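Local coordinates for exopolysaccharide biosynthesis protein (Pantoea stewartii subsp. stewartii DC283, PDB 6TGF), which modifies the glycan of the bacterial biofilm, probably by hydrolysing exopolysaccharide, with a trimeric parallel beta-helix like that of a bacteriophage tailspike, at residues Lys36-Asp39 with Ala40-Pro44; Phe292-Ser296 with Gly297-Asn301; Val322-Arg325 with Trp326-Ile329; Val518-Asp521 with Gly522-Tyr526; Val720-Gly724 with Lys725-Leu729. All blocks are in the same frame, centred on the assembly; numbering follows the deposited sequence.

Contact 1. Residues Lys36-Asp39 with Ala40-Pro44; sequences KSVD and ATAIP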
loop_
_atom_site.group_PDB
_atom_site.type_symbol
_atom_site.label_atom_id
_atom_site.label_comp_id
_atom_site.label_asym_id
_atom_site.label_seq_id
_atom_site.Cartn_x
_atom_site.Cartn_y
_atom_site.Cartn_z
ATOM N N LYS B 36 -43.054 67.039 9.638
ATOM C CA LYS B 36 -44.490 66.683 9.458
ATOM C C LYS B 36 -44.783 65.381 10.211
ATOM O O LYS B 36 -44.593 64.305 9.616
ATOM C CB LYS B 36 -44.844 66.564 7.972
ATOM C CG LYS B 36 -44.622 67.825 7.143
ATOM C CD LYS B 36 -45.424 69.026 7.609
ATOM C CE LYS B 36 -44.994 70.316 6.942
ATOM N NZ LYS B 36 -45.723 71.485 7.490
ATOM N N SER B 37 -45.231 65.492 11.468
ATOM C CA SER B 37 -45.586 64.360 12.365
ATOM C C SER B 37 -46.623 63.458 11.683
ATOM O O SER B 37 -47.682 63.978 11.279
ATOM C CB SER B 37 -46.086 64.859 13.696
ATOM O OG SER B 37 -46.505 63.777 14.515
ATOM N N VAL B 38 -46.315 62.164 11.567
ATOM C CA VAL B 38 -47.163 61.124 10.907
ATOM C C VAL B 38 -47.366 59.974 11.900
ATOM O O VAL B 38 -46.402 59.624 12.604
ATOM C CB VAL B 38 -46.519 60.642 9.590
ATOM C CG1 VAL B 38 -47.216 59.420 9.009
ATOM C CG2 VAL B 38 -46.459 61.751 8.554
ATOM N N ASP B 39 -48.580 59.418 11.959
ATOM C CA ASP B 39 -48.919 58.242 12.805
ATOM C C ASP B 39 -48.402 56.973 12.120
ATOM O O ASP B 39 -48.385 56.938 10.874
ATOM C CB ASP B 39 -50.425 58.161 13.070
ATOM C CG ASP B 39 -50.959 59.299 13.923
ATOM O OD1 ASP B 39 -50.187 59.821 14.749
ATOM O OD2 ASP B 39 -52.142 59.656 13.750
ATOM N N ALA B 40 -48.002 55.973 12.909
ATOM C CA ALA B 40 -47.509 54.657 12.436
ATOM C C ALA B 40 -48.564 54.003 11.536
ATOM O O ALA B 40 -48.181 53.394 10.520
ATOM C CB ALA B 40 -47.164 53.780 13.615
ATOM N N THR B 41 -49.843 54.153 11.890
ATOM C CA THR B 41 -51.011 53.554 11.188
ATOM C C THR B 41 -51.308 54.297 9.876
ATOM O O THR B 41 -52.108 53.764 9.083
ATOM C CB THR B 41 -52.239 53.550 12.106
ATOM O OG1 THR B 41 -52.469 54.893 12.533
ATOM C CG2 THR B 41 -52.068 52.650 13.310
ATOM N N ALA B 42 -50.705 55.472 9.658
ATOM C CA ALA B 42 -50.897 56.327 8.460
ATOM C C ALA B 42 -49.748 56.132 7.458
ATOM O O ALA B 42 -49.774 56.806 6.408
ATOM C CB ALA B 42 -51.017 57.772 8.878
ATOM N N ILE B 43 -48.783 55.255 7.760
ATOM C CA ILE B 43 -47.629 54.940 6.864
ATOM C C ILE B 43 -48.085 53.905 5.838
ATOM O O ILE B 43 -48.670 52.890 6.209
ATOM C CB ILE B 43 -46.403 54.469 7.677
ATOM C CG1 ILE B 43 -45.855 55.613 8.538
ATOM C CG2 ILE B 43 -45.340 53.860 6.769
ATOM C CD1 ILE B 43 -44.376 55.541 8.835
ATOM N N PRO B 44 -47.830 54.126 4.523
ATOM C CA PRO B 44 -48.275 53.200 3.480
ATOM C C PRO B 44 -47.926 51.736 3.782
ATOM O O PRO B 44 -46.815 51.470 4.194
ATOM C CB PRO B 44 -47.521 53.676 2.228
ATOM C CG PRO B 44 -47.298 55.152 2.471
ATOM C CD PRO B 44 -47.099 55.277 3.967
#
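The flat carbonyl group of Asp39 is met from above by the backbone of Ala42. The Ala42 N stands 64° out of the carbonyl plane, well away from the lone-pair directions, yet it donates a hydrogen bond of 3.0 Å to Asp39 O. The C=O...N angle of 114° fits a chain that curls back over its own carbonyl within three residues. The methyl of Ala42 comes to the same oxygen, CB to Asp39 O being 3.4 Å. Alanine suits this place because its small methyl fits beside both the carbonyl and Val38.

The carboxylate of Asp39 goes another way. With CG beside the backbone N (chi1 -67°), it leads away from the turn, while its CB lies 3.9 Å from Thr41 OG1. An acidic group is well placed on such an exposed surface.

Val38 makes the apolar part of the contact through one branch. Its CG1 lies 4.1 Å from Ala42 CB and equally far from Ile43 CG1, and the valine and isoleucine side chains meet at about a right angle. Beyond the turn, Ile43 also packs on Leu98 and Phe90.

Strand 36-38 bonds to Leu98 and Gln100 at the edge of an antiparallel sheet. The motif is a single 3-10 turn following an edge strand, in an N-terminal region related to phage head-binding proteins.

Contact 2. Residues Phe292-Ser296 with Gly297-Asn301; sequences FFRIS and GAMVN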
loop_
_atom_site.group_PDB
_atom_site.type_symbol
_atom_site.label_atom_id
_atom_site.label_comp_id
_atom_site.label_asym_id
_atom_site.label_seq_id
_atom_site.Cartn_x
_atom_site.Cartn_y
_atom_site.Cartn_z
ATOM N N PHE B 292 -23.772 10.438 1.970
ATOM C CA PHE B 292 -22.399 10.882 2.328
ATOM C C PHE B 292 -22.358 11.474 3.741
ATOM O O PHE B 292 -23.284 12.216 4.130
ATOM C CB PHE B 292 -21.903 11.927 1.325
ATOM C CG PHE B 292 -20.884 11.425 0.335
ATOM C CD1 PHE B 292 -21.183 10.387 -0.536
ATOM C CD2 PHE B 292 -19.626 12.004 0.264
ATOM C CE1 PHE B 292 -20.243 9.934 -1.450
ATOM C CE2 PHE B 292 -18.688 11.551 -0.650
ATOM C CZ PHE B 292 -18.998 10.518 -1.504
ATOM N N PHE B 293 -21.291 11.147 4.476
ATOM C CA PHE B 293 -20.786 11.911 5.648
ATOM C C PHE B 293 -19.256 11.939 5.592
ATOM O O PHE B 293 -18.624 10.903 5.866
ATOM C CB PHE B 293 -21.261 11.316 6.976
ATOM C CG PHE B 293 -20.870 12.142 8.177
ATOM C CD1 PHE B 293 -19.631 11.988 8.781
ATOM C CD2 PHE B 293 -21.735 13.094 8.690
ATOM C CE1 PHE B 293 -19.274 12.760 9.877
ATOM C CE2 PHE B 293 -21.379 13.865 9.785
ATOM C CZ PHE B 293 -20.150 13.696 10.378
ATOM N N ARG B 294 -18.685 13.089 5.231
ATOM C CA ARG B 294 -17.223 13.348 5.289
ATOM C C ARG B 294 -16.946 14.288 6.467
ATOM O O ARG B 294 -17.754 15.203 6.702
ATOM C CB ARG B 294 -16.718 13.933 3.967
ATOM C CG ARG B 294 -15.257 14.358 3.992
ATOM C CD ARG B 294 -14.859 15.100 2.734
ATOM N NE ARG B 294 -13.492 15.605 2.790
ATOM C CZ ARG B 294 -13.096 16.694 3.447
ATOM N NH1 ARG B 294 -13.960 17.424 4.135
ATOM N NH2 ARG B 294 -11.823 17.051 3.418
ATOM N N ILE B 295 -15.849 14.046 7.185
ATOM C CA ILE B 295 -15.347 14.933 8.273
ATOM C C ILE B 295 -13.818 14.826 8.294
ATOM O O ILE B 295 -13.305 13.691 8.301
ATOM C CB ILE B 295 -16.019 14.585 9.620
ATOM C CG1 ILE B 295 -15.759 15.656 10.680
ATOM C CG2 ILE B 295 -15.621 13.201 10.111
ATOM C CD1 ILE B 295 -16.825 15.716 11.748
ATOM N N SER B 296 -13.121 15.964 8.242
ATOM C CA SER B 296 -11.646 16.033 8.074
ATOM C C SER B 296 -11.072 17.220 8.853
ATOM O O SER B 296 -11.724 18.283 8.885
ATOM C CB SER B 296 -11.280 16.110 6.616
ATOM O OG SER B 296 -9.883 15.922 6.433
ATOM N N GLY B 297 -9.894 17.028 9.455
ATOM C CA GLY B 297 -9.072 18.102 10.046
ATOM C C GLY B 297 -8.174 18.741 9.003
ATOM O O GLY B 297 -8.191 18.275 7.846
ATOM N N ALA B 298 -7.411 19.766 9.400
ATOM C CA ALA B 298 -6.539 20.588 8.525
ATOM C C ALA B 298 -5.843 19.702 7.486
ATOM O O ALA B 298 -5.012 18.861 7.887
ATOM C CB ALA B 298 -5.534 21.338 9.363
ATOM N N MET B 299 -6.175 19.887 6.203
ATOM C CA MET B 299 -5.613 19.114 5.061
ATOM C C MET B 299 -4.210 19.638 4.734
ATOM O O MET B 299 -4.070 20.414 3.766
ATOM C CB MET B 299 -6.505 19.217 3.818
ATOM C CG MET B 299 -7.785 18.408 3.922
ATOM S SD MET B 299 -8.810 18.510 2.430
ATOM C CE MET B 299 -9.283 20.239 2.461
ATOM N N VAL B 300 -3.218 19.238 5.537
ATOM C CA VAL B 300 -1.763 19.473 5.295
ATOM C C VAL B 300 -1.026 18.180 5.663
ATOM O O VAL B 300 -1.368 17.590 6.708
ATOM C CB VAL B 300 -1.227 20.678 6.095
ATOM C CG1 VAL B 300 0.116 21.156 5.559
ATOM C CG2 VAL B 300 -2.219 21.830 6.143
ATOM N N ASN B 301 -0.060 17.760 4.838
ATOM C CA ASN B 301 0.594 16.423 4.928
ATOM C C ASN B 301 1.508 16.366 6.161
ATOM O O ASN B 301 2.741 16.480 6.003
ATOM C CB ASN B 301 1.323 16.040 3.633
ATOM C CG ASN B 301 2.357 17.049 3.175
ATOM O OD1 ASN B 301 3.450 17.128 3.729
ATOM N ND2 ASN B 301 2.031 17.808 2.141
#
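Arg294 reaches Met299 because its chain is stretched: CG lies opposite the backbone N (chi1 174°), and the next two bonds continue the extension to NE. Met299 comes to meet it with CG beside its own backbone N (chi1 -74°) and an extended chi2, which together carry SD to the guanidinium; the bend at chi3 only sets the methyl CE. The sulfur arrives at the edge of the guanidinium, near its plane, with Arg294 NH2 3.5 Å from Met299 SD. This is a close approach of a polarisable sulfur to a cation, probably mildly favourable.

Ser296 stands between them along the chain. Its OG is 4.1 Å from Met299 CG and approaches Gly297 O to 3.2 Å, and Ser330 OG is its hydrogen-bond partner. A small hydroxyl serves this buried place well. The strand ends at Ser296 and the chain leaves through Gly297; Met299 then forms the centre of an inverse gamma turn, closed by a weak bond of 3.0 Å from Val300 N to Ala298 O.

The arginine's polar atoms are well supplied. NH1 bonds to Ile269 O, while NH2 bonds to Gln272 OE1 and to Asn301 OD1 of the second subunit, a direct link between chains.

Strand 290-296 lies between strands 271-272 and 327-330, parallel to both, as successive coils of a beta-helix. From its end, residues 297-301 lead out toward the neighbouring subunits.

Contact 3. Residues Val322-Arg325 with Trp326-Ile329; sequences VSAR and WVEI. With EDO (1,2-ethanediol), chain C.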
loop_
_atom_site.group_PDB
_atom_site.type_symbol
_atom_site.label_atom_id
_atom_site.label_comp_id
_atom_site.label_asym_id
_atom_site.label_seq_id
_atom_site.Cartn_x
_atom_site.Cartn_y
_atom_site.Cartn_z
ATOM N N VAL B 322 -23.756 9.359 13.071
ATOM C CA VAL B 322 -24.029 9.476 11.608
ATOM C C VAL B 322 -24.810 8.243 11.142
ATOM O O VAL B 322 -24.772 7.211 11.837
ATOM C CB VAL B 322 -22.729 9.664 10.800
ATOM C CG1 VAL B 322 -21.899 10.818 11.339
ATOM C CG2 VAL B 322 -21.893 8.393 10.737
ATOM N N SER B 323 -25.496 8.373 10.005
ATOM C CA SER B 323 -26.215 7.286 9.292
ATOM C C SER B 323 -26.095 7.523 7.781
ATOM O O SER B 323 -27.047 8.066 7.186
ATOM C CB SER B 323 -27.653 7.200 9.739
ATOM O OG SER B 323 -28.349 6.196 9.016
ATOM N N ALA B 324 -24.952 7.138 7.201
ATOM C CA ALA B 324 -24.599 7.342 5.776
ATOM C C ALA B 324 -24.021 6.052 5.183
ATOM O O ALA B 324 -23.408 5.272 5.939
ATOM C CB ALA B 324 -23.623 8.487 5.656
ATOM N N ARG B 325 -24.210 5.845 3.873
ATOM C CA ARG B 325 -23.669 4.681 3.117
ATOM C C ARG B 325 -22.150 4.838 2.974
ATOM O O ARG B 325 -21.437 3.835 3.159
ATOM C CB ARG B 325 -24.342 4.557 1.746
ATOM C CG ARG B 325 -23.898 3.338 0.947
ATOM C CD ARG B 325 -24.782 3.052 -0.252
ATOM N NE ARG B 325 -24.310 1.948 -1.082
ATOM C CZ ARG B 325 -24.441 0.653 -0.795
ATOM N NH1 ARG B 325 -25.017 0.260 0.330
ATOM N NH2 ARG B 325 -23.978 -0.254 -1.639
ATOM N N TRP B 326 -21.683 6.050 2.654
ATOM C CA TRP B 326 -20.243 6.397 2.502
ATOM C C TRP B 326 -19.820 7.350 3.624
ATOM O O TRP B 326 -20.516 8.365 3.831
ATOM C CB TRP B 326 -19.974 7.001 1.119
ATOM C CG TRP B 326 -20.039 6.002 0.005
ATOM C CD1 TRP B 326 -19.059 5.136 -0.383
ATOM C CD2 TRP B 326 -21.153 5.765 -0.873
ATOM N NE1 TRP B 326 -19.483 4.375 -1.438
ATOM C CE2 TRP B 326 -20.764 4.739 -1.762
ATOM C CE3 TRP B 326 -22.434 6.315 -0.996
ATOM C CZ2 TRP B 326 -21.613 4.258 -2.757
ATOM C CZ3 TRP B 326 -23.271 5.838 -1.982
ATOM C CH2 TRP B 326 -22.865 4.823 -2.849
ATOM N N VAL B 327 -18.722 7.024 4.315
ATOM C CA VAL B 327 -18.162 7.812 5.455
ATOM C C VAL B 327 -16.644 7.932 5.269
ATOM O O VAL B 327 -15.998 6.904 4.987
ATOM C CB VAL B 327 -18.519 7.173 6.812
ATOM C CG1 VAL B 327 -17.914 7.937 7.981
ATOM C CG2 VAL B 327 -20.024 7.043 6.993
ATOM N N GLU B 328 -16.112 9.150 5.422
ATOM C CA GLU B 328 -14.657 9.461 5.384
ATOM C C GLU B 328 -14.301 10.293 6.625
ATOM O O GLU B 328 -14.854 11.403 6.769
ATOM C CB GLU B 328 -14.296 10.197 4.091
ATOM C CG GLU B 328 -14.739 9.472 2.829
ATOM C CD GLU B 328 -14.369 10.148 1.517
ATOM O OE1 GLU B 328 -14.379 11.396 1.465
ATOM O OE2 GLU B 328 -14.073 9.422 0.545
ATOM N N ILE B 329 -13.441 9.755 7.498
ATOM C CA ILE B 329 -12.831 10.472 8.659
ATOM C C ILE B 329 -11.317 10.528 8.434
ATOM O O ILE B 329 -10.730 9.459 8.181
ATOM C CB ILE B 329 -13.163 9.786 10.002
ATOM C CG1 ILE B 329 -14.618 9.318 10.077
ATOM C CG2 ILE B 329 -12.808 10.699 11.165
ATOM C CD1 ILE B 329 -14.963 8.612 11.370
HETATM C C1 EDO C . -23.139 1.495 -5.466
HETATM O O1 EDO C . -22.623 1.201 -4.183
HETATM C C2 EDO C . -22.966 2.921 -5.850
HETATM O O2 EDO C . -22.850 3.145 -7.245
#
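Arg325 lies alongside Trp326, both side chains pointing the same way. Its CB starts 3.8 Å from Trp326 CE3, and CG sits over one face of the indole, displaced toward the rim. CD is the main point of contact, a CH-pi interaction 3.9 Å from the centroid of the six-membered ring and 25° off its normal. NE then passes beyond the ring, 3.7 Å from Trp326 CH2.

CG is opposite the backbone N, and the chain from CG to NE is extended, which keeps the methylenes over the aromatic surface. The guanidinium plane is turned 88° from the ring. Any cation-pi attraction is at most weak, because CZ is 5.3 Å from the centroid of the six-membered ring of Trp326. At the tip, NH2 donates a nearly straight hydrogen bond of 3.2 Å (165°) to O1 of a 1,2-ethanediol, probably from the crystallisation liquor.

Residues 325 and 326 form a corner of the parallel beta-helix, where the chain passes from strand 318-324 on one face to strand 327-330 on another. Amphipathic arginine and broad tryptophan suit this partly exposed bend, where Trp326 also stacks on Phe357 and meets Tyr304 and Phe305 of the second subunit edge-to-face. Inside the corner the residues are small and apolar: Val327 CG2 packs 4.1 Å from Ala324 CB and 4.4 Å from Val322 CG2.

Contact 4. Residues Val518-Asp521 with Gly522-Tyr526; sequences VAID and GSLKY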
loop_
_atom_site.group_PDB
_atom_site.type_symbol
_atom_site.label_atom_id
_atom_site.label_comp_id
_atom_site.label_asym_id
_atom_site.label_seq_id
_atom_site.Cartn_x
_atom_site.Cartn_y
_atom_site.Cartn_z
ATOM N N VAL B 518 6.986 -23.187 7.843
ATOM C CA VAL B 518 5.596 -23.074 7.307
ATOM C C VAL B 518 4.703 -24.033 8.102
ATOM O O VAL B 518 5.133 -25.177 8.340
ATOM C CB VAL B 518 5.556 -23.376 5.796
ATOM C CG1 VAL B 518 4.138 -23.369 5.243
ATOM C CG2 VAL B 518 6.438 -22.416 5.010
ATOM N N ALA B 519 3.515 -23.571 8.501
ATOM C CA ALA B 519 2.490 -24.361 9.222
ATOM C C ALA B 519 1.160 -24.268 8.466
ATOM O O ALA B 519 0.587 -23.162 8.419
ATOM C CB ALA B 519 2.358 -23.867 10.642
ATOM N N ILE B 520 0.707 -25.389 7.894
ATOM C CA ILE B 520 -0.554 -25.494 7.103
ATOM C C ILE B 520 -1.566 -26.319 7.906
ATOM O O ILE B 520 -1.363 -27.537 8.029
ATOM C CB ILE B 520 -0.291 -26.108 5.712
ATOM C CG1 ILE B 520 0.900 -25.446 5.012
ATOM C CG2 ILE B 520 -1.550 -26.051 4.857
ATOM C CD1 ILE B 520 1.362 -26.160 3.760
ATOM N N ASP B 521 -2.614 -25.674 8.428
ATOM C CA ASP B 521 -3.782 -26.353 9.052
ATOM C C ASP B 521 -4.764 -26.710 7.930
ATOM O O ASP B 521 -5.905 -26.209 7.950
ATOM C CB ASP B 521 -4.433 -25.488 10.134
ATOM C CG ASP B 521 -3.450 -24.838 11.092
ATOM O OD1 ASP B 521 -2.292 -25.305 11.152
ATOM O OD2 ASP B 521 -3.850 -23.865 11.765
ATOM N N GLY B 522 -4.320 -27.536 6.980
ATOM C CA GLY B 522 -5.076 -27.876 5.760
ATOM C C GLY B 522 -4.241 -28.688 4.786
ATOM O O GLY B 522 -3.173 -29.190 5.194
ATOM N N SER B 523 -4.709 -28.803 3.541
ATOM C CA SER B 523 -4.124 -29.664 2.480
ATOM C C SER B 523 -2.796 -29.079 1.991
ATOM O O SER B 523 -2.645 -27.843 2.018
ATOM C CB SER B 523 -5.088 -29.837 1.334
ATOM O OG SER B 523 -5.141 -28.665 0.533
ATOM N N LEU B 524 -1.874 -29.947 1.566
ATOM C CA LEU B 524 -0.683 -29.578 0.757
ATOM C C LEU B 524 -0.650 -30.466 -0.489
ATOM O O LEU B 524 -1.000 -31.657 -0.376
ATOM C CB LEU B 524 0.597 -29.741 1.587
ATOM C CG LEU B 524 1.908 -29.543 0.821
ATOM C CD1 LEU B 524 2.033 -28.118 0.300
ATOM C CD2 LEU B 524 3.107 -29.893 1.687
ATOM N N LYS B 525 -0.266 -29.892 -1.631
ATOM C CA LYS B 525 0.024 -30.627 -2.891
ATOM C C LYS B 525 1.146 -29.894 -3.630
ATOM O O LYS B 525 1.202 -28.653 -3.529
ATOM C CB LYS B 525 -1.233 -30.737 -3.759
ATOM C CG LYS B 525 -1.753 -29.419 -4.313
ATOM C CD LYS B 525 -3.008 -29.557 -5.136
ATOM C CE LYS B 525 -4.257 -29.702 -4.298
ATOM N NZ LYS B 525 -5.452 -29.206 -5.022
ATOM N N TYR B 526 2.004 -30.637 -4.331
ATOM C CA TYR B 526 3.127 -30.097 -5.139
ATOM C C TYR B 526 3.393 -31.023 -6.331
ATOM O O TYR B 526 2.942 -32.187 -6.297
ATOM C CB TYR B 526 4.372 -29.910 -4.267
ATOM C CG TYR B 526 4.757 -31.115 -3.447
ATOM C CD1 TYR B 526 5.342 -32.223 -4.039
ATOM C CD2 TYR B 526 4.544 -31.149 -2.079
ATOM C CE1 TYR B 526 5.700 -33.336 -3.295
ATOM C CE2 TYR B 526 4.898 -32.253 -1.320
ATOM C CZ TYR B 526 5.478 -33.351 -1.930
ATOM O OH TYR B 526 5.831 -34.445 -1.193
#
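Ile520 and Gly522 carry most of this contact, with Asp521 at the corner between them. The branched side chain of Ile520 divides its work. Its CG2 branch, opposite the backbone N, turns over the following peptides and lies 3.5 Å from Ser523 O and, just as near, from Gly522 O. The longer branch extends to CD1, which is 4.0 Å from Leu524 CD1, and the two side chains meet at about a right angle. A beta-branched residue suits a strand, while its extra methylene gives it the reach to touch Leu524.

Gly522 has a nearly fully extended backbone, with phi at 172°, a conformation that glycine adopts readily. Its N donates a weak hydrogen bond of 3.1 Å to Ile520 O, with a bent angle of 141°. This makes Asp521 the centre of an inverse gamma turn. The CB of Asp521 is directed away from residues 522-526. Its OD1 has a long, weak ion pair with Arg532 of the second subunit.

Strands 517-520 and 523-526 flank this corner, and both continue as parallel ladders into other subunits. Lys525 NZ forms a salt bridge and Ser523 OG a hydrogen bond with Asp650 of the second subunit.

The weak turn bond is thus one of several ties: Ile520-Leu524 packing, backbone bonds of Ala519 with Arg512 and Asp521 with Ser510, and the Asp650 links probably all contribute to fixing the corner.

Contact 5. Residues Val720-Gly724 with Lys725-Leu729; sequences VVING and KTVAL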
loop_
_atom_site.group_PDB
_atom_site.type_symbol
_atom_site.label_atom_id
_atom_site.label_comp_id
_atom_site.label_asym_id
_atom_site.label_seq_id
_atom_site.Cartn_x
_atom_site.Cartn_y
_atom_site.Cartn_z
ATOM N N VAL B 720 13.061 -69.541 -5.299
ATOM C CA VAL B 720 13.601 -68.351 -4.576
ATOM C C VAL B 720 15.051 -68.137 -5.025
ATOM O O VAL B 720 15.794 -69.135 -5.104
ATOM C CB VAL B 720 13.501 -68.523 -3.046
ATOM C CG1 VAL B 720 13.929 -67.267 -2.302
ATOM C CG2 VAL B 720 12.107 -68.941 -2.606
ATOM N N VAL B 721 15.428 -66.885 -5.307
ATOM C CA VAL B 721 16.801 -66.485 -5.743
ATOM C C VAL B 721 17.600 -66.081 -4.497
ATOM O O VAL B 721 17.588 -64.884 -4.142
ATOM C CB VAL B 721 16.758 -65.352 -6.788
ATOM C CG1 VAL B 721 18.143 -65.033 -7.332
ATOM C CG2 VAL B 721 15.801 -65.665 -7.928
ATOM N N ILE B 722 18.265 -67.053 -3.864
ATOM C CA ILE B 722 19.046 -66.872 -2.603
ATOM C C ILE B 722 20.515 -66.616 -2.966
ATOM O O ILE B 722 21.149 -67.524 -3.534
ATOM C CB ILE B 722 18.865 -68.089 -1.670
ATOM C CG1 ILE B 722 17.426 -68.182 -1.154
ATOM C CG2 ILE B 722 19.868 -68.058 -0.524
ATOM C CD1 ILE B 722 17.057 -69.522 -0.560
ATOM N N ASN B 723 21.021 -65.420 -2.644
ATOM C CA ASN B 723 22.421 -64.982 -2.898
ATOM C C ASN B 723 22.745 -65.136 -4.390
ATOM O O ASN B 723 23.854 -65.610 -4.710
ATOM C CB ASN B 723 23.413 -65.735 -2.005
ATOM C CG ASN B 723 23.408 -65.247 -0.572
ATOM O OD1 ASN B 723 23.701 -64.084 -0.308
ATOM N ND2 ASN B 723 23.091 -66.131 0.361
ATOM N N GLY B 724 21.807 -64.757 -5.265
ATOM C CA GLY B 724 22.007 -64.687 -6.727
ATOM C C GLY B 724 21.548 -65.942 -7.455
ATOM O O GLY B 724 21.100 -65.810 -8.610
ATOM N N LYS B 725 21.660 -67.116 -6.822
ATOM C CA LYS B 725 21.392 -68.439 -7.448
ATOM C C LYS B 725 19.927 -68.832 -7.221
ATOM O O LYS B 725 19.475 -68.773 -6.061
ATOM C CB LYS B 725 22.344 -69.492 -6.869
ATOM C CG LYS B 725 22.584 -70.706 -7.755
ATOM C CD LYS B 725 23.873 -71.435 -7.439
ATOM C CE LYS B 725 24.134 -72.607 -8.362
ATOM N NZ LYS B 725 25.585 -72.854 -8.536
ATOM N N THR B 726 19.221 -69.218 -8.291
ATOM C CA THR B 726 17.810 -69.695 -8.256
ATOM C C THR B 726 17.787 -71.113 -7.674
ATOM O O THR B 726 18.379 -72.013 -8.303
ATOM C CB THR B 726 17.162 -69.656 -9.647
ATOM O OG1 THR B 726 17.562 -68.453 -10.302
ATOM C CG2 THR B 726 15.651 -69.727 -9.592
ATOM N N VAL B 727 17.137 -71.293 -6.520
ATOM C CA VAL B 727 17.061 -72.589 -5.779
ATOM C C VAL B 727 15.606 -72.845 -5.367
ATOM O O VAL B 727 14.762 -71.952 -5.584
ATOM C CB VAL B 727 18.010 -72.592 -4.564
ATOM C CG1 VAL B 727 19.461 -72.412 -4.984
ATOM C CG2 VAL B 727 17.624 -71.544 -3.531
ATOM N N ALA B 728 15.337 -74.025 -4.801
ATOM C CA ALA B 728 14.006 -74.470 -4.324
ATOM C C ALA B 728 13.948 -74.362 -2.795
ATOM O O ALA B 728 14.668 -75.128 -2.124
ATOM C CB ALA B 728 13.745 -75.884 -4.783
ATOM N N LEU B 729 13.129 -73.443 -2.272
ATOM C CA LEU B 729 12.869 -73.300 -0.814
ATOM C C LEU B 729 11.833 -74.342 -0.402
ATOM O O LEU B 729 10.686 -74.281 -0.839
ATOM C CB LEU B 729 12.381 -71.881 -0.501
ATOM C CG LEU B 729 12.485 -71.471 0.968
ATOM C CD1 LEU B 729 13.917 -71.111 1.330
ATOM C CD2 LEU B 729 11.551 -70.311 1.281
#
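A two-residue beta hairpin with a type I' turn joins Val720-Ile722 to Lys725-Val727. Asn723 and Gly724 occupy the turn, both with positive phi, which asparagine and glycine tolerate well. The hydrogen-bonded pair Val720 and Val727 is held twice: Val720 N to Val727 O at 3.0 Å, nearly straight at 176°, and Val727 N to Val720 O at 2.9 Å. Nearer the turn, the pair Ile722 and Lys725 has only weak bonds, 3.0 Å from Ile722 N to Lys725 O and 3.4 Å from Lys725 N to Ile722 O.

One face of the hairpin is mainly apolar. Ile722 CD1 lies 3.6 Å from Val727 CG2, the branch set between the backbone N and the carbonyl carbon. The same Ile722 CD1 is 4.0 Å from Leu729 CD1. Val720 CG2 adds a contact of 3.6 Å with Leu729 CB. Beta-branched residues suit such extended strands. Lys725 is also on this face, near the turn, but its end leads away. On the other face, Val721 CG2 meets Thr726 OG1 at 4.1 Å.

The strand 716-722 pairs in parallel with a strand of the third subunit, and Asn723 ND2 bonds to Ser701 O there, while Val727 packs on Tyr731 of the second subunit.

Along the chain the five contacts come strictly in series: each is a local contact within one continuous run of residues, and none nests in or crosses another. Contact 1 opens the loop after strand 36-38 with a 3-10 turn. Contacts 2 and 3 belong to the beta-helix and touch, their centres about 13 Å apart: probable hydrogen bonds of Phe293 N with Trp326 O and of Ile295 N with Glu328 O tie strand 290-296 to the corner at Trp326 and the strand after it. Contact 4 marks a corner farther along, about 41 Å from contact 3 between centres. Contact 5 closes a C-terminal hairpin, about 144 Å from contact 1 between centres. Contacts 2 to 5 all touch the second subunit.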